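Local coordinates for regulatory protein E2 (Bovine papillomavirus type 1, PDB 2JEX) that probably acts with the E1 protein to start viral DNA replication and regulates viral transcription, represented here by its N-terminal transactivation domain, at residues C109-A114 against T132-L137; T155-C160 against I168-F173. The protein carries 1 engineered substitution. One frame throughout, in Å; residues are numbered along the deposited sequence.

Contact 1. Residues C109-A114 against T132-L137; sequences CFKKGA and TVYSNL
Lys-112 and Asn-136 form an antiparallel hydrogen-bonded pair, with the non-hydrogen-bonded pair Lys-111/Leu-137 next to it and Ala-114/Tyr-134 two residues along on the other side; strands 110-114 and 132-134 run at 122° to one another. Lys-112 N donates to Asn-136 O at 2.9 Å, and Asn-136 N donates back to Lys-112 O. One step on, Ser-135 N reaches Gly-113 O at 2.7 Å. The chain turns a corner at Ser-135, and Gly-113, at a positive phi (84°) that glycine tolerates readily, brings its CA within 3.6 Å of Ser-135 OG.

This is the beta hairpin of strands 110-120 and 128-140, in the large antiparallel sheet of the E2 transactivation domain. On the side of the sheet that carries Lys-111 and Tyr-134, the two side chains cross at about a right angle: Lys-111 CB lies over the ring, 4.0 Å from the centroid in a CH-pi contact, and Lys-111 CD comes within 3.5 Å of Tyr-134 CD1. That CD also meets Leu-137 CD2 at 3.6 Å. The lysine side chain then bends at chi4 (-34°), which brings NZ to Cys-109 O at 2.7 Å, above the carbonyl plane, with Pro-106 O as a further acceptor. Ala-114 CB approaches Tyr-134 CE2 obliquely, at 3.3 Å. On the other face, Lys-112 NZ reaches Pro-91 O and a salt bridge with Glu-90.

Contact 2. Residues T155-C160 against I168-F173; sequences TGLYYC and IYYSAF. Engineered in segment 168-173: Ala-172 (natural residue Arg).
Leu-157 O is gripped by two successive backbone N-H groups of the facing chain, Tyr-170 N at 3.0 Å and Ser-171 N at 3.2 Å, both arriving from the same face of the carbonyl plane. Leu-157 N returns a weak bond to Ser-171 O. Two residues set against one, with Tyr-170 at psi -15°, make a classic beta bulge. It lies in the hairpin of strands 157-161 and 166-169, on the way to helix 173-180. Regular antiparallel pairing holds at Tyr-159 and Ile-168, which exchange both backbone bonds; beyond the bulge, Phe-173 N bonds Thr-155 O at 2.7 Å.

Tyr-169 is sandwiched. Thr-155 CG2 sits over one face of its ring and Tyr-158 CB over the opposite one, 3.9 Å from the centroid, while the Tyr-158 ring turns an edge toward it in an offset edge-to-face pair, planes at 64°. The Tyr-169 hydroxyl bonds Asp-153 OD1. Leu-157 works with two rings: CB lies over the face of Tyr-170, 3.5 Å from its CZ, and CD2 meets Phe-173 CZ at 3.5 Å. Gly-156 CA rests on the Phe-173 face, 3.8 Å from the centroid. With CG set between the backbone N and carbonyl carbon (chi1 63°), the Tyr-159 ring swings toward Ile-168, whose CB lies over one face, and Tyr-170 CD2 sits at the edge of the Tyr-159 ring, near its plane.

In the fold
Contacts 1 and 2 lie in two hairpins of one antiparallel sheet, formed in series along the chain, with their centres about 14 Å apart. Strand 145-152 lies between them in the sheet order, yet side chains meet across it: Val-133 CG2 packs on Leu-157 CD2 at 3.6 Å, and Leu-137 CD1 on Tyr-159 CB at 3.8 Å. Val-133 and Leu-137 also touch Ala-150 of that strand. Contact 1 lies nearer the middle of the chain, its centre about 9 Å from the chain centre, and Phe-110 reaches helix 62-83. Contact 2, about 17 Å from the chain centre, includes an outermost strand of the sheet, 166-169, and the engineered Ala-172.

Contact 1. Residues C109-A114 against T132-L137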
loop_
_atom_site.group_PDB
_atom_site.type_symbol
_atom_site.label_atom_id
_atom_site.label_comp_id
_atom_site.label_asym_id
_atom_site.label_seq_id
_atom_site.Cartn_x
_atom_site.Cartn_y
_atom_site.Cartn_z
ATOM N N CYS A 109 2.115 5.290 1.969
ATOM C CA CYS A 109 1.074 5.657 2.929
ATOM C C CYS A 109 0.019 4.557 3.028
ATOM O O CYS A 109 -0.250 3.846 2.054
ATOM C CB CYS A 109 0.431 7.023 2.600
ATOM S SG CYS A 109 -0.668 7.106 1.144
ATOM N N PHE A 110 -0.571 4.416 4.212
ATOM C CA PHE A 110 -1.618 3.427 4.415
ATOM C C PHE A 110 -2.961 3.985 3.951
ATOM O O PHE A 110 -3.182 5.202 3.968
ATOM C CB PHE A 110 -1.636 2.940 5.869
ATOM C CG PHE A 110 -0.314 2.366 6.326
ATOM C CD1 PHE A 110 0.537 3.108 7.146
ATOM C CD2 PHE A 110 0.096 1.098 5.911
ATOM C CE1 PHE A 110 1.765 2.593 7.555
ATOM C CE2 PHE A 110 1.330 0.570 6.321
ATOM C CZ PHE A 110 2.167 1.316 7.141
ATOM N N LYS A 111 -3.840 3.097 3.493
ATOM C CA LYS A 111 -5.042 3.519 2.774
ATOM C C LYS A 111 -6.255 2.660 3.095
ATOM O O LYS A 111 -6.176 1.435 3.065
ATOM C CB LYS A 111 -4.808 3.503 1.256
ATOM C CG LYS A 111 -3.455 4.009 0.791
ATOM C CD LYS A 111 -3.444 4.193 -0.710
ATOM C CE LYS A 111 -2.081 4.003 -1.326
ATOM N NZ LYS A 111 -0.923 4.451 -0.498
ATOM N N LYS A 112 -7.378 3.313 3.394
ATOM C CA LYS A 112 -8.663 2.622 3.556
ATOM C C LYS A 112 -9.762 3.305 2.732
ATOM O O LYS A 112 -9.668 4.498 2.424
ATOM C CB LYS A 112 -9.062 2.538 5.032
ATOM C CG LYS A 112 -8.063 1.774 5.919
ATOM C CD LYS A 112 -8.646 1.409 7.274
ATOM C CE LYS A 112 -8.668 2.609 8.201
ATOM N NZ LYS A 112 -8.783 2.224 9.639
ATOM N N GLY A 113 -10.793 2.542 2.374
ATOM C CA GLY A 113 -11.935 3.075 1.631
ATOM C C GLY A 113 -11.687 3.110 0.133
ATOM O O GLY A 113 -11.478 4.174 -0.443
ATOM N N ALA A 114 -11.702 1.936 -0.489
ATOM C CA ALA A 114 -11.401 1.806 -1.914
ATOM C C ALA A 114 -12.639 2.058 -2.756
ATOM O O ALA A 114 -13.755 1.645 -2.391
ATOM C CB ALA A 114 -10.833 0.417 -2.221
ATOM N N THR A 132 -8.228 2.615 -8.981
ATOM C CA THR A 132 -8.676 2.423 -7.603
ATOM C C THR A 132 -8.188 3.588 -6.758
ATOM O O THR A 132 -6.984 3.843 -6.679
ATOM C CB THR A 132 -8.176 1.089 -7.033
ATOM O OG1 THR A 132 -8.636 0.024 -7.872
ATOM C CG2 THR A 132 -8.690 0.865 -5.603
ATOM N N VAL A 133 -9.139 4.305 -6.159
ATOM C CA VAL A 133 -8.846 5.461 -5.312
ATOM C C VAL A 133 -9.298 5.183 -3.878
ATOM O O VAL A 133 -10.332 4.558 -3.655
ATOM C CB VAL A 133 -9.506 6.750 -5.867
ATOM C CG1 VAL A 133 -9.145 7.977 -5.026
ATOM C CG2 VAL A 133 -9.062 6.975 -7.298
ATOM N N TYR A 134 -8.509 5.642 -2.913
ATOM C CA TYR A 134 -8.795 5.427 -1.494
ATOM C C TYR A 134 -9.250 6.721 -0.831
ATOM O O TYR A 134 -8.592 7.751 -0.957
ATOM C CB TYR A 134 -7.581 4.800 -0.783
ATOM C CG TYR A 134 -7.305 3.393 -1.274
ATOM C CD1 TYR A 134 -6.410 3.153 -2.323
ATOM C CD2 TYR A 134 -7.969 2.304 -0.720
ATOM C CE1 TYR A 134 -6.170 1.861 -2.792
ATOM C CE2 TYR A 134 -7.741 1.011 -1.185
ATOM C CZ TYR A 134 -6.850 0.797 -2.223
ATOM O OH TYR A 134 -6.638 -0.490 -2.677
ATOM N N SER A 135 -10.390 6.669 -0.145
ATOM C CA SER A 135 -10.978 7.864 0.459
ATOM C C SER A 135 -10.198 8.329 1.686
ATOM O O SER A 135 -10.284 9.501 2.073
ATOM C CB SER A 135 -12.445 7.621 0.830
ATOM O OG SER A 135 -12.572 6.622 1.832
ATOM N N ASN A 136 -9.441 7.409 2.285
ATOM C CA ASN A 136 -8.711 7.689 3.519
ATOM C C ASN A 136 -7.243 7.310 3.404
ATOM O O ASN A 136 -6.904 6.146 3.189
ATOM C CB ASN A 136 -9.384 7.005 4.724
ATOM C CG ASN A 136 -10.848 7.434 4.907
ATOM O OD1 ASN A 136 -11.185 8.613 4.781
ATOM N ND2 ASN A 136 -11.716 6.472 5.199
ATOM N N LEU A 137 -6.383 8.318 3.526
ATOM C CA LEU A 137 -4.944 8.144 3.385
ATOM C C LEU A 137 -4.245 8.619 4.644
ATOM O O LEU A 137 -4.518 9.714 5.141
ATOM C CB LEU A 137 -4.407 8.928 2.182
ATOM C CG LEU A 137 -4.986 8.736 0.773
ATOM C CD1 LEU A 137 -4.297 9.669 -0.221
ATOM C CD2 LEU A 137 -4.856 7.297 0.321
#

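Contact 2. Residues T155-C160 against I168-F173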
loop_
_atom_site.group_PDB
_atom_site.type_symbol
_atom_site.label_atom_id
_atom_site.label_comp_id
_atom_site.label_asym_id
_atom_site.label_seq_id
_atom_site.Cartn_x
_atom_site.Cartn_y
_atom_site.Cartn_z
ATOM N N THR A 155 -8.477 16.887 -13.830
ATOM C CA THR A 155 -7.030 16.960 -13.972
ATOM C C THR A 155 -6.366 15.602 -13.666
ATOM O O THR A 155 -5.493 15.146 -14.409
ATOM C CB THR A 155 -6.462 18.104 -13.089
ATOM O OG1 THR A 155 -7.065 19.347 -13.477
ATOM C CG2 THR A 155 -4.957 18.230 -13.229
ATOM N N GLY A 156 -6.795 14.957 -12.587
ATOM C CA GLY A 156 -6.199 13.708 -12.171
ATOM C C GLY A 156 -6.657 13.242 -10.810
ATOM O O GLY A 156 -7.690 13.672 -10.291
ATOM N N LEU A 157 -5.879 12.335 -10.244
ATOM C CA LEU A 157 -6.095 11.851 -8.896
ATOM C C LEU A 157 -5.216 12.682 -7.977
ATOM O O LEU A 157 -4.091 13.034 -8.330
ATOM C CB LEU A 157 -5.749 10.371 -8.817
ATOM C CG LEU A 157 -6.285 9.461 -9.925
ATOM C CD1 LEU A 157 -5.560 8.105 -9.894
ATOM C CD2 LEU A 157 -7.755 9.254 -9.766
ATOM N N TYR A 158 -5.750 13.012 -6.809
ATOM C CA TYR A 158 -5.161 14.026 -5.939
ATOM C C TYR A 158 -5.519 13.717 -4.496
ATOM O O TYR A 158 -6.490 13.002 -4.222
ATOM C CB TYR A 158 -5.718 15.417 -6.294
ATOM C CG TYR A 158 -7.190 15.573 -5.955
ATOM C CD1 TYR A 158 -7.597 15.885 -4.655
ATOM C CD2 TYR A 158 -8.176 15.389 -6.925
ATOM C CE1 TYR A 158 -8.936 16.004 -4.328
ATOM C CE2 TYR A 158 -9.536 15.524 -6.609
ATOM C CZ TYR A 158 -9.903 15.828 -5.309
ATOM O OH TYR A 158 -11.226 15.962 -4.969
ATOM N N TYR A 159 -4.743 14.282 -3.579
ATOM C CA TYR A 159 -5.091 14.282 -2.162
ATOM C C TYR A 159 -4.981 15.705 -1.646
ATOM O O TYR A 159 -4.220 16.506 -2.192
ATOM C CB TYR A 159 -4.184 13.328 -1.362
ATOM C CG TYR A 159 -2.713 13.704 -1.351
ATOM C CD1 TYR A 159 -1.830 13.171 -2.295
ATOM C CD2 TYR A 159 -2.201 14.579 -0.392
ATOM C CE1 TYR A 159 -0.484 13.506 -2.297
ATOM C CE2 TYR A 159 -0.852 14.924 -0.385
ATOM C CZ TYR A 159 0.001 14.378 -1.342
ATOM O OH TYR A 159 1.338 14.710 -1.344
ATOM N N CYS A 160 -5.742 16.022 -0.604
ATOM C CA CYS A 160 -5.645 17.337 0.029
ATOM C C CYS A 160 -5.271 17.278 1.508
ATOM O O CYS A 160 -5.669 16.358 2.230
ATOM C CB CYS A 160 -6.905 18.187 -0.196
ATOM S SG CYS A 160 -8.426 17.281 -0.558
ATOM N N ILE A 168 -3.460 18.167 -4.160
ATOM C CA ILE A 168 -2.117 17.786 -4.602
ATOM C C ILE A 168 -2.178 16.515 -5.448
ATOM O O ILE A 168 -2.500 15.430 -4.957
ATOM C CB ILE A 168 -1.110 17.697 -3.421
ATOM C CG1 ILE A 168 -0.914 19.092 -2.814
ATOM C CG2 ILE A 168 0.244 17.159 -3.895
ATOM C CD1 ILE A 168 -0.682 19.114 -1.318
ATOM N N TYR A 169 -1.877 16.677 -6.733
ATOM C CA TYR A 169 -2.063 15.621 -7.718
ATOM C C TYR A 169 -0.904 14.646 -7.741
ATOM O O TYR A 169 0.255 15.056 -7.822
ATOM C CB TYR A 169 -2.287 16.221 -9.110
ATOM C CG TYR A 169 -3.573 17.018 -9.211
ATOM C CD1 TYR A 169 -4.763 16.407 -9.613
ATOM C CD2 TYR A 169 -3.602 18.379 -8.888
ATOM C CE1 TYR A 169 -5.941 17.125 -9.691
ATOM C CE2 TYR A 169 -4.776 19.107 -8.969
ATOM C CZ TYR A 169 -5.943 18.474 -9.371
ATOM O OH TYR A 169 -7.110 19.190 -9.457
ATOM N N TYR A 170 -1.229 13.356 -7.648
ATOM C CA TYR A 170 -0.233 12.289 -7.771
ATOM C C TYR A 170 -0.353 11.575 -9.117
ATOM O O TYR A 170 0.548 10.847 -9.530
ATOM C CB TYR A 170 -0.302 11.310 -6.589
ATOM C CG TYR A 170 -1.596 10.531 -6.420
ATOM C CD1 TYR A 170 -1.785 9.302 -7.060
ATOM C CD2 TYR A 170 -2.612 10.998 -5.578
ATOM C CE1 TYR A 170 -2.959 8.573 -6.891
ATOM C CE2 TYR A 170 -3.797 10.280 -5.403
ATOM C CZ TYR A 170 -3.957 9.070 -6.060
ATOM O OH TYR A 170 -5.112 8.349 -5.894
ATOM N N SER A 171 -1.473 11.806 -9.794
ATOM C CA SER A 171 -1.702 11.282 -11.128
ATOM C C SER A 171 -2.292 12.392 -11.987
ATOM O O SER A 171 -3.017 13.266 -11.486
ATOM C CB SER A 171 -2.654 10.095 -11.056
ATOM O OG SER A 171 -2.505 9.231 -12.167
ATOM N N ALA A 172 -1.951 12.393 -13.270
ATOM C CA ALA A 172 -2.513 13.358 -14.206
ATOM C C ALA A 172 -3.229 12.612 -15.318
ATOM O O ALA A 172 -2.628 11.774 -15.987
ATOM C CB ALA A 172 -1.415 14.240 -14.777
ATOM N N PHE A 173 -4.504 12.915 -15.526
ATOM C CA PHE A 173 -5.264 12.237 -16.578
ATOM C C PHE A 173 -4.823 12.620 -17.997
ATOM O O PHE A 173 -5.035 11.866 -18.949
ATOM C CB PHE A 173 -6.777 12.417 -16.393
ATOM C CG PHE A 173 -7.345 11.667 -15.219
ATOM C CD1 PHE A 173 -6.945 10.358 -14.944
ATOM C CD2 PHE A 173 -8.290 12.263 -14.394
ATOM C CE1 PHE A 173 -7.472 9.660 -13.855
ATOM C CE2 PHE A 173 -8.821 11.579 -13.310
ATOM C CZ PHE A 173 -8.409 10.268 -13.044
#